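Local coordinates for V-type ATPase 116 kDa subunit (Meiothermus ruber, PDB 3RRK), which probably takes part in rotary proton transport, as the cytoplasmic N-terminal domain of subunit I, the homolog of subunit a of the V-ATPase, at residues A[112-117]-A[243-248]; A[119-124]-A[217-222]; A[213-218]-A[229-234]. One frame throughout, in Å; residues are numbered along the deposited sequence.

Contact 1. Residues A[112-117]-A[243-248]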
loop_
_atom_site.group_PDB
_atom_site.type_symbol
_atom_site.label_atom_id
_atom_site.label_comp_id
_atom_site.label_asym_id
_atom_site.label_seq_id
_atom_site.Cartn_x
_atom_site.Cartn_y
_atom_site.Cartn_z
ATOM N N GLY A 112 3.336 9.357 -4.515
ATOM C CA GLY A 112 3.704 8.136 -3.827
ATOM C C GLY A 112 4.081 7.025 -4.789
ATOM O O GLY A 112 4.954 6.204 -4.494
ATOM N N LYS A 113 3.420 6.992 -5.944
ATOM C CA LYS A 113 3.707 5.970 -6.944
ATOM C C LYS A 113 5.040 6.235 -7.632
ATOM O O LYS A 113 5.803 5.312 -7.928
ATOM C CB LYS A 113 2.580 5.869 -7.978
ATOM C CG LYS A 113 1.437 4.939 -7.563
ATOM C CD LYS A 113 0.316 4.923 -8.599
ATOM C CE LYS A 113 -0.869 4.064 -8.153
ATOM N NZ LYS A 113 -2.073 4.311 -9.007
ATOM N N GLU A 114 5.333 7.503 -7.867
ATOM C CA GLU A 114 6.547 7.835 -8.563
ATOM C C GLU A 114 7.728 7.541 -7.664
ATOM O O GLU A 114 8.659 6.852 -8.080
ATOM C CB GLU A 114 6.535 9.298 -9.010
ATOM C CG GLU A 114 7.687 9.645 -9.943
ATOM C CD GLU A 114 7.745 8.718 -11.148
ATOM O OE1 GLU A 114 6.669 8.458 -11.728
ATOM O OE2 GLU A 114 8.853 8.243 -11.503
ATOM N N ARG A 115 7.669 8.065 -6.435
ATOM C CA ARG A 115 8.699 7.866 -5.401
ATOM C C ARG A 115 9.047 6.389 -5.202
ATOM O O ARG A 115 10.219 6.022 -5.137
ATOM C CB ARG A 115 8.262 8.481 -4.063
ATOM C CG ARG A 115 9.269 8.268 -2.931
ATOM C CD ARG A 115 8.738 8.731 -1.586
ATOM N NE ARG A 115 7.582 7.935 -1.186
ATOM C CZ ARG A 115 6.665 8.324 -0.304
ATOM N NH1 ARG A 115 6.764 9.516 0.265
ATOM N NH2 ARG A 115 5.642 7.521 -0.011
ATOM N N ALA A 116 8.033 5.541 -5.115
ATOM C CA ALA A 116 8.274 4.102 -5.032
ATOM C C ALA A 116 8.963 3.533 -6.278
ATOM O O ALA A 116 9.840 2.677 -6.164
ATOM C CB ALA A 116 6.965 3.326 -4.731
ATOM N N ALA A 117 8.564 3.991 -7.463
ATOM C CA ALA A 117 9.176 3.498 -8.708
ATOM C C ALA A 117 10.643 3.892 -8.779
ATOM O O ALA A 117 11.493 3.076 -9.128
ATOM C CB ALA A 117 8.436 4.002 -9.929
ATOM N N VAL A 243 14.836 13.363 -5.475
ATOM C CA VAL A 243 14.905 14.573 -4.682
ATOM C C VAL A 243 13.692 15.454 -4.963
ATOM O O VAL A 243 12.961 15.840 -4.051
ATOM C CB VAL A 243 16.223 15.326 -4.933
ATOM C CG1 VAL A 243 16.140 16.744 -4.398
ATOM C CG2 VAL A 243 17.370 14.579 -4.266
ATOM N N GLY A 244 13.463 15.740 -6.233
ATOM C CA GLY A 244 12.313 16.526 -6.645
ATOM C C GLY A 244 10.962 15.974 -6.224
ATOM O O GLY A 244 10.083 16.729 -5.811
ATOM N N ILE A 245 10.784 14.661 -6.343
ATOM C CA ILE A 245 9.564 14.018 -5.878
ATOM C C ILE A 245 9.394 14.203 -4.363
ATOM O O ILE A 245 8.287 14.438 -3.871
ATOM C CB ILE A 245 9.570 12.521 -6.191
ATOM C CG1 ILE A 245 9.570 12.283 -7.718
ATOM C CG2 ILE A 245 8.386 11.855 -5.540
ATOM C CD1 ILE A 245 8.289 12.714 -8.478
ATOM N N ARG A 246 10.499 14.117 -3.629
ATOM C CA ARG A 246 10.434 14.232 -2.181
ATOM C C ARG A 246 10.096 15.655 -1.770
ATOM O O ARG A 246 9.414 15.868 -0.770
ATOM C CB ARG A 246 11.743 13.788 -1.532
ATOM C CG ARG A 246 12.059 12.316 -1.699
ATOM C CD ARG A 246 13.185 11.921 -0.761
ATOM N NE ARG A 246 13.857 13.102 -0.222
ATOM C CZ ARG A 246 15.139 13.142 0.121
ATOM N NH1 ARG A 246 15.892 12.058 -0.022
ATOM N NH2 ARG A 246 15.668 14.264 0.599
ATOM N N GLU A 247 10.565 16.628 -2.547
ATOM C CA GLU A 247 10.271 18.028 -2.256
ATOM C C GLU A 247 8.788 18.314 -2.472
ATOM O O GLU A 247 8.170 19.069 -1.728
ATOM C CB GLU A 247 11.174 18.967 -3.065
ATOM C CG GLU A 247 12.666 18.854 -2.663
ATOM C CD GLU A 247 13.611 19.779 -3.453
ATOM O OE1 GLU A 247 13.232 20.224 -4.564
ATOM O OE2 GLU A 247 14.735 20.059 -2.957
ATOM N N GLU A 248 8.217 17.676 -3.480
ATOM C CA GLU A 248 6.791 17.772 -3.735
ATOM C C GLU A 248 5.988 17.134 -2.598
ATOM O O GLU A 248 4.966 17.663 -2.166
ATOM C CB GLU A 248 6.473 17.061 -5.046
ATOM C CG GLU A 248 6.842 17.850 -6.263
ATOM C CD GLU A 248 5.817 18.918 -6.563
ATOM O OE1 GLU A 248 4.689 18.558 -6.984
ATOM O OE2 GLU A 248 6.141 20.113 -6.361
#
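Ile245 carries its CG2 anti to the backbone N, while its CG1 arm lies anti to the carbonyl carbon (chi1 -64°), and this puts the two branches on two successive residues of the facing helix. The CG1 arm ends on Glu114: CD1 of Ile245 lies 3.5 Å from CG of Glu114 and 3.9 Å from its CB, the two side chains crossing at about a right angle. The CG2 methyl takes the neighbouring place, 3.7 Å from CB of Arg115 and 4.0 Å from the backbone N of Arg115. Glu114 and Arg115 thus offer their aliphatic roots and send their charges elsewhere. The glutamate chain bends at chi2 (54°) and its carboxylate leads away from the isoleucine; the arginine bends only further out, and its NH1 is hydrogen-bonded to the carbonyl O of Val78. Beyond the two segments Ile245 also touches Leu118, and Arg115 leans on Leu242 and Val249. An alanine here would lose both branches beyond CB and would probably leave the Glu114 and Arg115 methylenes without their apolar mate, opening a gap between the helices. With 163 Å² buried and CA atoms of Arg115 and Ile245 6.2 Å apart, this is side-by-side packing of helices 94-138 and 224-281, which run antiparallel in the long helical stalk that joins the two globular lobes of the subunit I N-terminal domain.

Contact 2. Residues A[119-124]-A[217-222]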
loop_
_atom_site.group_PDB
_atom_site.type_symbol
_atom_site.label_atom_id
_atom_site.label_comp_id
_atom_site.label_asym_id
_atom_site.label_seq_id
_atom_site.Cartn_x
_atom_site.Cartn_y
_atom_site.Cartn_z
ATOM N N GLU A 119 12.579 4.556 -6.087
ATOM C CA GLU A 119 13.342 3.850 -5.064
ATOM C C GLU A 119 13.633 2.412 -5.475
ATOM O O GLU A 119 14.719 1.898 -5.222
ATOM C CB GLU A 119 12.632 3.897 -3.716
ATOM C CG GLU A 119 12.436 5.298 -3.168
ATOM C CD GLU A 119 11.555 5.317 -1.931
ATOM O OE1 GLU A 119 10.859 4.308 -1.675
ATOM O OE2 GLU A 119 11.555 6.343 -1.216
ATOM N N GLU A 120 12.665 1.769 -6.118
ATOM C CA GLU A 120 12.837 0.389 -6.565
ATOM C C GLU A 120 13.860 0.344 -7.698
ATOM O O GLU A 120 14.614 -0.620 -7.838
ATOM C CB GLU A 120 11.500 -0.207 -7.030
ATOM C CG GLU A 120 10.853 -1.211 -6.068
ATOM C CD GLU A 120 10.190 -0.573 -4.830
ATOM O OE1 GLU A 120 10.865 -0.457 -3.777
ATOM O OE2 GLU A 120 8.990 -0.215 -4.901
ATOM N N GLU A 121 13.880 1.406 -8.498
ATOM C CA GLU A 121 14.790 1.515 -9.624
ATOM C C GLU A 121 16.228 1.620 -9.120
ATOM O O GLU A 121 17.117 0.875 -9.539
ATOM C CB GLU A 121 14.416 2.757 -10.454
ATOM C CG GLU A 121 14.775 2.718 -11.965
ATOM C CD GLU A 121 14.076 3.816 -12.778
ATOM O OE1 GLU A 121 13.732 4.878 -12.208
ATOM O OE2 GLU A 121 13.863 3.608 -13.990
ATOM N N ILE A 122 16.438 2.556 -8.204
ATOM C CA ILE A 122 17.737 2.788 -7.600
ATOM C C ILE A 122 18.287 1.559 -6.877
ATOM O O ILE A 122 19.481 1.270 -6.946
ATOM C CB ILE A 122 17.668 3.973 -6.648
ATOM C CG1 ILE A 122 17.380 5.247 -7.438
ATOM C CG2 ILE A 122 18.952 4.122 -5.879
ATOM C CD1 ILE A 122 17.087 6.458 -6.553
ATOM N N GLN A 123 17.421 0.824 -6.198
ATOM C CA GLN A 123 17.847 -0.404 -5.527
ATOM C C GLN A 123 18.229 -1.508 -6.513
ATOM O O GLN A 123 19.219 -2.206 -6.308
ATOM C CB GLN A 123 16.775 -0.885 -4.551
ATOM C CG GLN A 123 16.541 0.078 -3.402
ATOM C CD GLN A 123 15.303 -0.261 -2.585
ATOM O OE1 GLN A 123 14.832 -1.397 -2.597
ATOM N NE2 GLN A 123 14.769 0.729 -1.879
ATOM N N THR A 124 17.435 -1.668 -7.567
ATOM C CA THR A 124 17.765 -2.591 -8.650
ATOM C C THR A 124 19.165 -2.310 -9.183
ATOM O O THR A 124 19.999 -3.207 -9.317
ATOM C CB THR A 124 16.813 -2.419 -9.829
ATOM O OG1 THR A 124 15.475 -2.683 -9.404
ATOM C CG2 THR A 124 17.179 -3.368 -10.927
ATOM N N GLY A 217 12.508 -6.458 -13.960
ATOM C CA GLY A 217 11.798 -5.397 -14.653
ATOM C C GLY A 217 12.128 -5.279 -16.123
ATOM O O GLY A 217 12.472 -6.265 -16.773
ATOM N N ALA A 218 12.018 -4.058 -16.639
ATOM C CA ALA A 218 12.306 -3.777 -18.038
ATOM C C ALA A 218 13.649 -4.356 -18.496
ATOM O O ALA A 218 13.767 -4.824 -19.624
ATOM C CB ALA A 218 12.255 -2.273 -18.295
ATOM N N TYR A 219 14.656 -4.338 -17.628
ATOM C CA TYR A 219 15.994 -4.788 -18.032
ATOM C C TYR A 219 16.025 -6.218 -18.541
ATOM O O TYR A 219 16.948 -6.598 -19.256
ATOM C CB TYR A 219 16.998 -4.661 -16.882
ATOM C CG TYR A 219 17.095 -3.274 -16.333
ATOM C CD1 TYR A 219 17.778 -2.281 -17.027
ATOM C CD2 TYR A 219 16.486 -2.939 -15.129
ATOM C CE1 TYR A 219 17.854 -0.995 -16.537
ATOM C CE2 TYR A 219 16.560 -1.658 -14.635
ATOM C CZ TYR A 219 17.245 -0.692 -15.340
ATOM O OH TYR A 219 17.320 0.578 -14.842
ATOM N N GLY A 220 15.039 -7.016 -18.140
ATOM C CA GLY A 220 15.032 -8.431 -18.450
ATOM C C GLY A 220 15.119 -8.701 -19.934
ATOM O O GLY A 220 15.932 -9.516 -20.388
ATOM N N ALA A 221 14.289 -7.989 -20.689
ATOM C CA ALA A 221 14.147 -8.200 -22.127
ATOM C C ALA A 221 15.118 -7.368 -22.974
ATOM O O ALA A 221 14.810 -7.013 -24.114
ATOM C CB ALA A 221 12.710 -7.902 -22.541
ATOM N N MET A 222 16.284 -7.053 -22.428
ATOM C CA MET A 222 17.235 -6.231 -23.156
ATOM C C MET A 222 18.524 -6.971 -23.381
ATOM O O MET A 222 18.861 -7.891 -22.641
ATOM C CB MET A 222 17.570 -4.952 -22.395
ATOM C CG MET A 222 16.437 -3.969 -22.230
ATOM S SD MET A 222 17.008 -2.491 -21.362
ATOM C CE MET A 222 15.456 -1.725 -20.920
#
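Thr124 and Tyr219 cross obliquely, the threonine methyl coming up to the phenol ring at a slant. Its CG2 lies 4.1 Å from CE2 of Tyr219, a loose apolar touch. The methyl faces the ring while the hydroxyl is turned back onto its own helix: Thr124 OG1 donates to Glu120 O at 2.7 Å, with a C=O...donor angle of 148° and the donor tilted 27° from the carbonyl plane. The same carbonyl also receives Thr124 N from the opposite face, and the side-chain bond probably helps to hold chi1 at -60°. Tyr219 belongs to the linker between helices 198-206 and 224-281, where residues 218-220 have helical backbone angles without the regular helix bonds; the ring swings from here towards helix 94-138, so the linker packs against the stalk near the lobe built on strands 148-155, 177-182 and 187-194. One helical turn back from Thr124, the extended side chain of Glu121 passes the far end of the ring, its CG 4.4 Å from Tyr219 OH. The carboxylate of Glu121 carries on to helix 224-281, where OE2 forms a salt bridge with NE of Arg234. Tyr219 also touches Met231 of that helix.

Contact 3. Residues A[213-218]-A[229-234]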
loop_
_atom_site.group_PDB
_atom_site.type_symbol
_atom_site.label_atom_id
_atom_site.label_comp_id
_atom_site.label_asym_id
_atom_site.label_seq_id
_atom_site.Cartn_x
_atom_site.Cartn_y
_atom_site.Cartn_z
ATOM N N LEU A 213 21.370 -15.487 -15.312
ATOM C CA LEU A 213 21.083 -14.374 -14.429
ATOM C C LEU A 213 20.022 -13.515 -15.104
ATOM O O LEU A 213 20.207 -13.052 -16.230
ATOM C CB LEU A 213 22.353 -13.563 -14.160
ATOM C CG LEU A 213 22.226 -12.189 -13.501
ATOM C CD1 LEU A 213 21.431 -12.266 -12.197
ATOM C CD2 LEU A 213 23.608 -11.580 -13.270
ATOM N N ARG A 214 18.897 -13.340 -14.422
ATOM C CA ARG A 214 17.817 -12.522 -14.925
ATOM C C ARG A 214 17.977 -11.135 -14.331
ATOM O O ARG A 214 18.425 -10.983 -13.201
ATOM C CB ARG A 214 16.460 -13.104 -14.526
ATOM C CG ARG A 214 16.192 -14.524 -15.012
ATOM C CD ARG A 214 15.946 -14.573 -16.513
ATOM N NE ARG A 214 16.043 -15.941 -17.025
ATOM C CZ ARG A 214 15.870 -16.288 -18.300
ATOM N NH1 ARG A 214 15.581 -15.369 -19.214
ATOM N NH2 ARG A 214 15.981 -17.559 -18.666
ATOM N N PHE A 215 17.645 -10.118 -15.110
ATOM C CA PHE A 215 17.597 -8.773 -14.586
ATOM C C PHE A 215 16.152 -8.414 -14.428
ATOM O O PHE A 215 15.342 -8.722 -15.294
ATOM C CB PHE A 215 18.335 -7.810 -15.500
ATOM C CG PHE A 215 19.810 -7.985 -15.440
ATOM C CD1 PHE A 215 20.564 -7.281 -14.511
ATOM C CD2 PHE A 215 20.442 -8.895 -16.260
ATOM C CE1 PHE A 215 21.934 -7.455 -14.423
ATOM C CE2 PHE A 215 21.810 -9.071 -16.188
ATOM C CZ PHE A 215 22.557 -8.346 -15.259
ATOM N N PRO A 216 15.814 -7.795 -13.296
ATOM C CA PRO A 216 14.420 -7.542 -12.947
ATOM C C PRO A 216 13.832 -6.474 -13.853
ATOM O O PRO A 216 14.583 -5.689 -14.449
ATOM C CB PRO A 216 14.527 -7.008 -11.522
ATOM C CG PRO A 216 15.862 -6.342 -11.482
ATOM C CD PRO A 216 16.745 -7.212 -12.315
ATOM N N GLY A 217 12.508 -6.458 -13.960
ATOM C CA GLY A 217 11.798 -5.397 -14.653
ATOM C C GLY A 217 12.128 -5.279 -16.123
ATOM O O GLY A 217 12.472 -6.265 -16.773
ATOM N N ALA A 218 12.018 -4.058 -16.639
ATOM C CA ALA A 218 12.306 -3.777 -18.038
ATOM C C ALA A 218 13.649 -4.356 -18.496
ATOM O O ALA A 218 13.767 -4.824 -19.624
ATOM C CB ALA A 218 12.255 -2.273 -18.295
ATOM N N ALA A 229 23.530 0.238 -20.218
ATOM C CA ALA A 229 23.576 1.639 -20.585
ATOM C C ALA A 229 22.426 2.408 -19.944
ATOM O O ALA A 229 22.634 3.496 -19.413
ATOM C CB ALA A 229 23.580 1.792 -22.092
ATOM N N ARG A 230 21.223 1.834 -19.987
ATOM C CA ARG A 230 20.072 2.403 -19.281
ATOM C C ARG A 230 20.296 2.477 -17.762
ATOM O O ARG A 230 19.937 3.458 -17.117
ATOM C CB ARG A 230 18.793 1.620 -19.583
ATOM C CG ARG A 230 17.571 2.172 -18.871
ATOM C CD ARG A 230 16.279 1.575 -19.424
ATOM N NE ARG A 230 15.085 2.070 -18.733
ATOM C CZ ARG A 230 14.574 1.523 -17.628
ATOM N NH1 ARG A 230 15.149 0.463 -17.079
ATOM N NH2 ARG A 230 13.487 2.036 -17.066
ATOM N N MET A 231 20.888 1.437 -17.194
ATOM C CA MET A 231 21.208 1.465 -15.781
ATOM C C MET A 231 22.166 2.596 -15.446
ATOM O O MET A 231 22.064 3.213 -14.390
ATOM C CB MET A 231 21.852 0.161 -15.364
ATOM C CG MET A 231 20.889 -0.966 -15.228
ATOM S SD MET A 231 21.593 -2.198 -14.149
ATOM C CE MET A 231 20.628 -3.624 -14.644
ATOM N N LYS A 232 23.112 2.849 -16.336
ATOM C CA LYS A 232 24.136 3.842 -16.066
ATOM C C LYS A 232 23.537 5.244 -16.070
ATOM O O LYS A 232 24.000 6.132 -15.352
ATOM C CB LYS A 232 25.257 3.740 -17.103
ATOM C CG LYS A 232 26.406 4.715 -16.905
ATOM C CD LYS A 232 27.448 4.565 -18.017
ATOM C CE LYS A 232 28.331 5.806 -18.149
ATOM N NZ LYS A 232 29.230 5.753 -19.338
ATOM N N GLU A 233 22.506 5.439 -16.881
ATOM C CA GLU A 233 21.920 6.761 -17.029
ATOM C C GLU A 233 20.817 6.978 -15.997
ATOM O O GLU A 233 20.655 8.078 -15.472
ATOM C CB GLU A 233 21.393 6.962 -18.451
ATOM C CG GLU A 233 19.891 6.858 -18.589
ATOM C CD GLU A 233 19.436 6.871 -20.036
ATOM O OE1 GLU A 233 19.946 7.706 -20.816
ATOM O OE2 GLU A 233 18.570 6.038 -20.391
ATOM N N ARG A 234 20.055 5.928 -15.705
ATOM C CA ARG A 234 19.104 5.999 -14.608
ATOM C C ARG A 234 19.871 6.254 -13.310
ATOM O O ARG A 234 19.357 6.894 -12.401
ATOM C CB ARG A 234 18.260 4.721 -14.493
ATOM C CG ARG A 234 17.396 4.410 -15.710
ATOM C CD ARG A 234 16.446 5.552 -16.037
ATOM N NE ARG A 234 15.718 6.029 -14.859
ATOM C CZ ARG A 234 15.464 7.313 -14.607
ATOM N NH1 ARG A 234 15.879 8.254 -15.448
ATOM N NH2 ARG A 234 14.799 7.660 -13.514
#
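Met231 reaches Phe215 with its terminal methyl: CE lies 3.7 Å from CD1 of the ring and 4.1 Å from CE1. The two side chains cross at about a right angle, and the methyl meets the ring obliquely, at CD1 and CE1. An unbranched chain, extended beyond CG, makes this reach possible and bridges the distance between helix 224-281 and the loop. A second, more open touch lies beside it. CB of Ala218 sits over one face of the Arg230 guanidinium, 4.2 Å from NH1. The arginine is stretched out from CG to NE and then turns its guanidinium at the last torsion (chi4 -87°), presenting a flat side to the methyl. The backbones themselves stay well apart, with CA atoms of Ala218 and Arg230, the nearest pair, 10.0 Å from each other, so the span is made by side chains.

In the next shell, the Phe215 ring meets that of Phe128 on helix 94-138, with planes at about 60°, and also touches Ala132, while Pro216 packs on Phe128. A backbone hydrogen bond of Leu213 with Pro152 ties the start of this loop to strand 148-155. On the helix side, Tyr219 packs against both Arg230 and Met231, and Arg230 makes a long, weak ion pair with Glu121.

Chemically the contact grades from a buried phenyl-methyl touch at Phe215 to an alanine methyl beside a charged group at the surface. With 118 Å² buried and no hydrogen bond or salt bridge between the two segments, the contact probably rests mainly on apolar packing and burial, its directional bonds lying in the surrounding shell.

Contact 1 is a surface contact between two regular helices, whereas contacts 2 and 3 are partly buried and each set the 213-222 loop region against one helix of the same pair: 94-138 in contact 2, 224-281 in contact 3. Contacts 2 and 3 share Gly217 and Ala218, have centres about 5 Å apart and are stitched together by the carboxylate of Glu121; the centre of contact 1 lies about 17 Å from that of contact 2 and about 20 Å from that of contact 3, further along the stalk. Its chemistry is purely aliphatic, an isoleucine against the roots of charged residues. Aromatic rings enter only near the lobe, where the loop presents Tyr219 and Phe215 to the two helices.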